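Local coordinates for protein Non-heme chloroperoxidase CPO-A1 (Streptomyces aureofaciens, PDB 1A8Q) that is a non-heme haloperoxidase that may carry out a chlorination in 7-chlorotetracycline biosynthesis and can also brominate, at residues D33-Q38 and G253-P258; S114-S119 and R266-F271. All coordinates share one frame; numbering follows the deposited sequence.

Contact 1 (D33-Q38 and G253-P258); sequences DAWQDQ and GIAMVP
Gln38 and Ala255 form the direct hydrogen bond of this contact. Gln38, in the first turn of helix 36-44, donates from NE2 to the carbonyl O of Ala255 at 3.0 Å, with an N-H...O angle of 158°. NE2 sits in the carbonyl plane on a lone pair of that oxygen, and the oxygen lies near the amide plane. The Gln38 chain is bent at chi2 (71°), which places its CD 3.8 Å from Ala255 CB. NE2 is also bonded to Asn265 OD1, and the two partners together fix the rotation of the amide.

A water makes a second polar link, donating to Met256 O at 2.7 Å and to Asp37 OD2 at 3.2 Å. Asp37 OD1 forms a salt bridge with Lys261 NZ.

The remaining contacts are van der Waals. CB of Ala255 points at the helix start and packs 3.6 Å from Gln38 OE1. CZ3 of Trp35, on the six-membered ring of the indole, approaches the same CB obliquely to 4.1 Å. Met256 meets Ala34 through two atoms: its CG is 3.9 Å from Ala34 O and its SD 4.2 Å from Ala34 CB.

The 253-258 loop directly follows His252 of the catalytic triad, so the contact joins the end of the histidine loop to the start of helix 36-44. Helix 260-272 flanks it, with Phe264 touching both Gln38 and Ile254, while the Trp35 indole rests on Val91 and His93 of strand 88-93.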
ATOM      1  N   ASP A  33       8.019   5.279   6.094  1.00  8.05           N
ATOM      2  CA  ASP A  33       7.604   6.258   7.105  1.00  8.45           C
ATOM      3  C   ASP A  33       6.114   6.503   7.128  1.00  7.33           C
ATOM      4  O   ASP A  33       5.578   7.060   8.100  1.00  9.03           O
ATOM      5  CB  ASP A  33       8.250   7.635   6.834  1.00  9.61           C
ATOM      6  CG  ASP A  33       9.697   7.686   7.286  1.00 12.04           C
ATOM      7  OD1 ASP A  33      10.097   6.768   8.004  1.00 12.43           O
ATOM      8  OD2 ASP A  33      10.440   8.626   6.871  1.00 12.88           O
ATOM      9  N   ALA A  34       5.327   6.126   6.108  1.00  5.01           N
ATOM     10  CA  ALA A  34       3.893   6.222   6.055  1.00  6.87           C
ATOM     11  C   ALA A  34       3.238   5.249   7.048  1.00  8.17           C
ATOM     12  O   ALA A  34       2.013   5.351   7.134  1.00 10.61           O
ATOM     13  CB  ALA A  34       3.323   5.892   4.671  1.00  7.89           C
ATOM     14  N   TRP A  35       4.010   4.440   7.725  1.00  6.54           N
ATOM     15  CA  TRP A  35       3.418   3.473   8.640  1.00  6.11           C
ATOM     16  C   TRP A  35       3.905   3.688  10.068  1.00  6.93           C
ATOM     17  O   TRP A  35       3.652   2.814  10.912  1.00  9.58           O
ATOM     18  CB  TRP A  35       3.908   2.078   8.237  1.00  6.51           C
ATOM     19  CG  TRP A  35       3.319   1.572   6.933  1.00  6.02           C
ATOM     20  CD1 TRP A  35       4.019   1.198   5.836  1.00  8.26           C
ATOM     21  CD2 TRP A  35       1.950   1.198   6.722  1.00  7.12           C
ATOM     22  NE1 TRP A  35       3.142   0.667   4.887  1.00  7.95           N
ATOM     23  CE2 TRP A  35       1.881   0.656   5.408  1.00  8.26           C
ATOM     24  CE3 TRP A  35       0.773   1.369   7.429  1.00  7.14           C
ATOM     25  CZ2 TRP A  35       0.657   0.233   4.864  1.00 10.27           C
ATOM     26  CZ3 TRP A  35      -0.444   0.911   6.916  1.00  9.11           C
ATOM     27  CH2 TRP A  35      -0.486   0.384   5.598  1.00  7.18           C
ATOM     28  N   GLN A  36       4.620   4.768  10.386  1.00  6.72           N
ATOM     29  CA  GLN A  36       5.164   4.806  11.758  1.00  7.75           C
ATOM     30  C   GLN A  36       4.082   4.702  12.817  1.00  7.54           C
ATOM     31  O   GLN A  36       4.378   4.103  13.854  1.00  9.48           O
ATOM     32  CB  GLN A  36       5.967   6.107  11.940  1.00  9.10           C
ATOM     33  CG  GLN A  36       7.267   5.926  11.121  1.00 11.50           C
ATOM     34  CD  GLN A  36       8.451   6.621  11.775  1.00 14.61           C
ATOM     35  OE1 GLN A  36       8.477   6.772  12.998  1.00 13.39           O
ATOM     36  NE2 GLN A  36       9.420   7.020  10.955  1.00 17.12           N
ATOM     37  N   ASP A  37       2.911   5.301  12.623  1.00  7.45           N
ATOM     38  CA  ASP A  37       1.868   5.193  13.653  1.00 10.74           C
ATOM     39  C   ASP A  37       1.493   3.722  13.889  1.00 10.44           C
ATOM     40  O   ASP A  37       1.308   3.322  15.048  1.00  9.20           O
ATOM     41  CB  ASP A  37       0.669   5.994  13.227  1.00 13.48           C
ATOM     42  CG  ASP A  37       0.880   7.504  13.189  1.00 16.82           C
ATOM     43  OD1 ASP A  37       0.944   8.182  14.224  1.00 17.59           O
ATOM     44  OD2 ASP A  37       0.846   8.036  12.070  1.00 18.66           O
ATOM     45  N   GLN A  38       1.312   2.976  12.815  1.00  8.46           N
ATOM     46  CA  GLN A  38       0.921   1.573  12.932  1.00  7.13           C
ATOM     47  C   GLN A  38       2.024   0.697  13.432  1.00  8.38           C
ATOM     48  O   GLN A  38       1.807  -0.277  14.175  1.00  8.29           O
ATOM     49  CB  GLN A  38       0.439   1.021  11.540  1.00  7.09           C
ATOM     50  CG  GLN A  38      -0.874   1.667  11.164  1.00  8.63           C
ATOM     51  CD  GLN A  38      -0.817   3.120  10.779  1.00  8.96           C
ATOM     52  OE1 GLN A  38       0.098   3.542  10.070  1.00  9.46           O
ATOM     53  NE2 GLN A  38      -1.798   3.887  11.235  1.00  9.61           N
ATOM     54  N   GLY A 253      -6.067   8.265   2.709  1.00  7.96           N
ATOM     55  CA  GLY A 253      -4.974   8.350   3.654  1.00  8.38           C
ATOM     56  C   GLY A 253      -5.351   7.995   5.099  1.00  9.82           C
ATOM     57  O   GLY A 253      -4.728   8.526   6.031  1.00 10.72           O
ATOM     58  N   ILE A 254      -6.164   6.964   5.271  1.00  8.98           N
ATOM     59  CA  ILE A 254      -6.616   6.524   6.600  1.00  9.52           C
ATOM     60  C   ILE A 254      -5.511   6.295   7.596  1.00  9.68           C
ATOM     61  O   ILE A 254      -5.666   6.705   8.779  1.00 11.89           O
ATOM     62  CB  ILE A 254      -7.433   5.214   6.412  1.00 10.51           C
ATOM     63  CG1 ILE A 254      -8.810   5.492   5.799  1.00 11.02           C
ATOM     64  CG2 ILE A 254      -7.582   4.460   7.723  1.00 10.60           C
ATOM     65  CD1 ILE A 254      -9.372   4.211   5.164  1.00 11.86           C
ATOM     66  N   ALA A 255      -4.345   5.739   7.227  1.00 10.05           N
ATOM     67  CA  ALA A 255      -3.326   5.401   8.208  1.00  9.96           C
ATOM     68  C   ALA A 255      -2.640   6.637   8.803  1.00 11.32           C
ATOM     69  O   ALA A 255      -1.996   6.492   9.853  1.00 11.01           O
ATOM     70  CB  ALA A 255      -2.242   4.539   7.557  1.00 12.28           C
ATOM     71  N   MET A 256      -2.727   7.788   8.129  1.00 10.60           N
ATOM     72  CA  MET A 256      -2.036   8.988   8.586  1.00 10.43           C
ATOM     73  C   MET A 256      -2.921  10.094   9.106  1.00 11.90           C
ATOM     74  O   MET A 256      -2.441  11.061   9.719  1.00 11.07           O
ATOM     75  CB  MET A 256      -1.233   9.544   7.354  1.00 13.63           C
ATOM     76  CG  MET A 256       0.012   8.714   7.118  1.00 17.48           C
ATOM     77  SD  MET A 256       0.671   9.081   5.431  1.00 21.08           S
ATOM     78  CE  MET A 256      -0.499   8.180   4.462  1.00 21.89           C
ATOM     79  N   VAL A 257      -4.241  10.032   8.876  1.00 10.24           N
ATOM     80  CA  VAL A 257      -5.119  11.163   9.230  1.00 11.03           C
ATOM     81  C   VAL A 257      -5.638  11.004  10.659  1.00 11.71           C
ATOM     82  O   VAL A 257      -6.092   9.925  11.042  1.00 12.51           O
ATOM     83  CB  VAL A 257      -6.332  11.192   8.281  1.00 11.34           C
ATOM     84  CG1 VAL A 257      -7.363  12.229   8.744  1.00 13.69           C
ATOM     85  CG2 VAL A 257      -5.950  11.551   6.842  1.00 13.08           C
ATOM     86  N   PRO A 258      -5.572  12.033  11.476  1.00 11.45           N
ATOM     87  CA  PRO A 258      -6.073  11.953  12.853  1.00 10.59           C
ATOM     88  C   PRO A 258      -7.500  11.400  12.885  1.00 11.73           C
ATOM     89  O   PRO A 258      -8.322  11.822  12.079  1.00 12.09           O
ATOM     90  CB  PRO A 258      -6.111  13.418  13.300  1.00 11.59           C
ATOM     91  CG  PRO A 258      -4.974  14.040  12.535  1.00 10.92           C
ATOM     92  CD  PRO A 258      -5.049  13.391  11.169  1.00 10.85           C
TER
HETATM   93  O   HOH W   1      -0.132  10.987  11.197  1.00 27.45           O

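Contact 2 (S114-S119 and R266-F271); sequences SAVLLS and RDLLEF
Phe271 and Val116 dominate this helix-on-sheet contact of the alpha/beta hydrolase fold, in which helix 260-272 lies over strand 112-118 of the central sheet. The two segments run nearly antiparallel, at 163°, with their axes 10.4 Å apart at closest approach.

Phe271 has the largest area buried here. Its CG is anti to the backbone N (chi1 -173°), and the ring reaches the strand with its CD2-CE2-CZ side. CE2 comes to 3.5 Å from the carbonyl O of Ala115 and lies 3.6 Å from CB of Ser114; both approach the ring obliquely. The benzyl group thus spans the backbone of one strand residue and the side chain of the one before it. Phe271 also touches Leu216 of the adjoining strand 215-220.

Val116 uses a single methyl group. CG2, anti to the carbonyl carbon, sits 3.7 Å from Phe271 CD2 and 3.9 Å from CD1 of Leu268, one helical turn earlier. One valine branch therefore meets two side chains from successive turns, and the Val116 and Phe271 side chains pass one another, pointing in opposing senses. Leu268 and Val116 both also touch Val91 of strand 88-93, extending the apolar layer across the sheet.

Side chains alternate along the strand: Ser114 and Val116 face helix 260-272, whereas Ala115 points away from it and touches Leu100 of helix 96-107. Ser114 is the polar member of the interface. Its OG is hydrogen-bonded to Thr89 OG1 and donates to a water at 2.6 Å, and that water donates in turn to the backbone O of Phe271 at 3.0 Å.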
ATOM      1  N   SER A 114      -1.884 -14.212   7.740  1.00 12.19           N
ATOM      2  CA  SER A 114      -3.064 -13.456   7.350  1.00 10.75           C
ATOM      3  C   SER A 114      -2.626 -12.190   6.565  1.00 10.87           C
ATOM      4  O   SER A 114      -1.427 -11.953   6.475  1.00 11.58           O
ATOM      5  CB  SER A 114      -3.918 -13.038   8.552  1.00 11.07           C
ATOM      6  OG  SER A 114      -3.057 -12.357   9.502  1.00 12.24           O
ATOM      7  N   ALA A 115      -3.603 -11.475   6.039  1.00 10.44           N
ATOM      8  CA  ALA A 115      -3.309 -10.309   5.192  1.00 10.06           C
ATOM      9  C   ALA A 115      -4.355  -9.238   5.375  1.00 10.73           C
ATOM     10  O   ALA A 115      -5.506  -9.468   5.737  1.00 10.51           O
ATOM     11  CB  ALA A 115      -3.342 -10.712   3.712  1.00 10.00           C
ATOM     12  N   VAL A 116      -3.900  -7.972   5.212  1.00  8.19           N
ATOM     13  CA  VAL A 116      -4.813  -6.843   5.344  1.00  7.52           C
ATOM     14  C   VAL A 116      -4.629  -5.979   4.095  1.00  9.32           C
ATOM     15  O   VAL A 116      -3.485  -5.616   3.816  1.00  9.45           O
ATOM     16  CB  VAL A 116      -4.481  -5.957   6.568  1.00  7.89           C
ATOM     17  CG1 VAL A 116      -5.412  -4.762   6.637  1.00  8.96           C
ATOM     18  CG2 VAL A 116      -4.586  -6.806   7.858  1.00 10.75           C
ATOM     19  N   LEU A 117      -5.718  -5.616   3.443  1.00  9.77           N
ATOM     20  CA  LEU A 117      -5.645  -4.774   2.242  1.00  9.80           C
ATOM     21  C   LEU A 117      -6.329  -3.479   2.600  1.00  9.36           C
ATOM     22  O   LEU A 117      -7.546  -3.411   2.740  1.00 11.44           O
ATOM     23  CB  LEU A 117      -6.387  -5.471   1.081  1.00 10.54           C
ATOM     24  CG  LEU A 117      -5.698  -6.678   0.449  1.00 13.57           C
ATOM     25  CD1 LEU A 117      -6.673  -7.200  -0.630  1.00 15.90           C
ATOM     26  CD2 LEU A 117      -4.389  -6.383  -0.252  1.00 15.90           C
ATOM     27  N   LEU A 118      -5.548  -2.406   2.806  1.00  7.44           N
ATOM     28  CA  LEU A 118      -6.142  -1.113   3.150  1.00  6.47           C
ATOM     29  C   LEU A 118      -6.178  -0.209   1.942  1.00  7.95           C
ATOM     30  O   LEU A 118      -5.099   0.113   1.374  1.00  7.94           O
ATOM     31  CB  LEU A 118      -5.190  -0.465   4.224  1.00  6.77           C
ATOM     32  CG  LEU A 118      -5.568   0.966   4.628  1.00  9.39           C
ATOM     33  CD1 LEU A 118      -6.910   1.072   5.326  1.00 10.98           C
ATOM     34  CD2 LEU A 118      -4.506   1.554   5.589  1.00 10.69           C
ATOM     35  N   SER A 119      -7.361   0.179   1.513  1.00  6.23           N
ATOM     36  CA  SER A 119      -7.565   1.107   0.382  1.00  8.50           C
ATOM     37  C   SER A 119      -6.712   0.660  -0.790  1.00  9.89           C
ATOM     38  O   SER A 119      -5.996   1.487  -1.388  1.00  9.28           O
ATOM     39  CB  SER A 119      -7.162   2.528   0.810  1.00  9.50           C
ATOM     40  OG  SER A 119      -7.799   2.856   2.080  1.00 12.27           O
ATOM     41  N   ARG A 266      -7.089   0.194  15.801  1.00 11.96           N
ATOM     42  CA  ARG A 266      -7.979  -0.653  16.644  1.00 13.85           C
ATOM     43  C   ARG A 266      -8.448  -1.878  15.857  1.00 14.28           C
ATOM     44  O   ARG A 266      -8.315  -3.021  16.310  1.00 15.43           O
ATOM     45  CB  ARG A 266      -9.160   0.204  17.051  1.00 19.67           C
ATOM     46  CG  ARG A 266     -10.065  -0.269  18.179  1.00 27.78           C
ATOM     47  CD  ARG A 266     -10.538   0.988  18.930  1.00 33.44           C
ATOM     48  NE  ARG A 266     -10.595   0.787  20.380  1.00 39.24           N
ATOM     49  CZ  ARG A 266     -11.669   1.049  21.126  1.00 41.53           C
ATOM     50  NH1 ARG A 266     -12.792   1.538  20.605  1.00 43.23           N
ATOM     51  NH2 ARG A 266     -11.636   0.818  22.432  1.00 43.29           N
ATOM     52  N   ASP A 267      -8.851  -1.672  14.607  1.00 12.45           N
ATOM     53  CA  ASP A 267      -9.276  -2.794  13.763  1.00 12.84           C
ATOM     54  C   ASP A 267      -8.154  -3.762  13.457  1.00 11.81           C
ATOM     55  O   ASP A 267      -8.329  -4.972  13.335  1.00 11.36           O
ATOM     56  CB  ASP A 267      -9.935  -2.338  12.451  1.00 14.43           C
ATOM     57  CG  ASP A 267     -11.331  -1.818  12.679  1.00 17.32           C
ATOM     58  OD1 ASP A 267     -11.972  -2.229  13.702  1.00 18.72           O
ATOM     59  OD2 ASP A 267     -11.859  -0.991  11.916  1.00 16.56           O
ATOM     60  N   LEU A 268      -6.962  -3.224  13.167  1.00 11.50           N
ATOM     61  CA  LEU A 268      -5.780  -4.015  12.868  1.00 10.42           C
ATOM     62  C   LEU A 268      -5.391  -4.882  14.047  1.00  9.94           C
ATOM     63  O   LEU A 268      -5.137  -6.079  13.880  1.00 13.91           O
ATOM     64  CB  LEU A 268      -4.594  -3.087  12.491  1.00 10.78           C
ATOM     65  CG  LEU A 268      -3.292  -3.811  12.179  1.00 12.14           C
ATOM     66  CD1 LEU A 268      -3.414  -4.740  10.983  1.00 13.80           C
ATOM     67  CD2 LEU A 268      -2.215  -2.717  11.929  1.00 13.17           C
ATOM     68  N   LEU A 269      -5.404  -4.307  15.261  1.00 11.45           N
ATOM     69  CA  LEU A 269      -5.013  -5.071  16.427  1.00 12.24           C
ATOM     70  C   LEU A 269      -6.043  -6.188  16.718  1.00 13.37           C
ATOM     71  O   LEU A 269      -5.574  -7.284  17.056  1.00 13.71           O
ATOM     72  CB  LEU A 269      -4.831  -4.148  17.614  1.00 12.34           C
ATOM     73  CG  LEU A 269      -3.512  -3.345  17.676  1.00 15.20           C
ATOM     74  CD1 LEU A 269      -3.518  -2.501  18.935  1.00 17.79           C
ATOM     75  CD2 LEU A 269      -2.315  -4.281  17.654  1.00 17.79           C
ATOM     76  N   GLU A 270      -7.298  -5.913  16.456  1.00 14.89           N
ATOM     77  CA  GLU A 270      -8.318  -6.970  16.651  1.00 16.42           C
ATOM     78  C   GLU A 270      -8.087  -8.101  15.668  1.00 15.52           C
ATOM     79  O   GLU A 270      -8.024  -9.291  16.013  1.00 15.61           O
ATOM     80  CB  GLU A 270      -9.703  -6.366  16.482  1.00 20.53           C
ATOM     81  CG  GLU A 270     -10.809  -7.428  16.593  1.00 27.38           C
ATOM     82  CD  GLU A 270     -12.151  -6.742  16.378  1.00 32.01           C
ATOM     83  OE1 GLU A 270     -12.679  -6.195  17.361  1.00 34.80           O
ATOM     84  OE2 GLU A 270     -12.617  -6.721  15.225  1.00 34.38           O
ATOM     85  N   PHE A 271      -7.825  -7.763  14.385  1.00 13.08           N
ATOM     86  CA  PHE A 271      -7.555  -8.740  13.361  1.00 12.62           C
ATOM     87  C   PHE A 271      -6.300  -9.534  13.606  1.00 12.19           C
ATOM     88  O   PHE A 271      -6.220 -10.707  13.253  1.00 13.56           O
ATOM     89  CB  PHE A 271      -7.448  -8.022  11.981  1.00 12.67           C
ATOM     90  CG  PHE A 271      -7.324  -8.978  10.827  1.00 13.10           C
ATOM     91  CD1 PHE A 271      -8.432  -9.713  10.414  1.00 14.42           C
ATOM     92  CD2 PHE A 271      -6.085  -9.227  10.249  1.00 14.28           C
ATOM     93  CE1 PHE A 271      -8.264 -10.629   9.379  1.00 14.32           C
ATOM     94  CE2 PHE A 271      -5.939 -10.089   9.180  1.00 16.00           C
ATOM     95  CZ  PHE A 271      -7.051 -10.813   8.768  1.00 15.29           C
TER
HETATM   96  O   HOH W   2      -4.124 -12.322  11.918  1.00 17.92           O

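How the contacts relate
The centres of contacts 1 and 2 lie about 13 Å apart, and their segments alternate along the chain: 33-38, 114-119, 253-258, 266-271. Both belong to the same side of the central sheet, where helix 260-272 forms part of contact 2 and flanks contact 1. They meet at the C-terminal end of strand 112-118. There Ile254 CD1 packs 3.7 Å from Ser119 OG, and CD2 of Leu118 lies 4.2 Å from both Ala255 CB and Trp35 CH2. Ser119 touches Asp223, a member of the triad with Ser94 and His252. Contact 1 is beside the catalytic end of the sheet, while contact 2 joins the last helix to the sheet, with the Val116 side chain about 12 Å from that of Ser94.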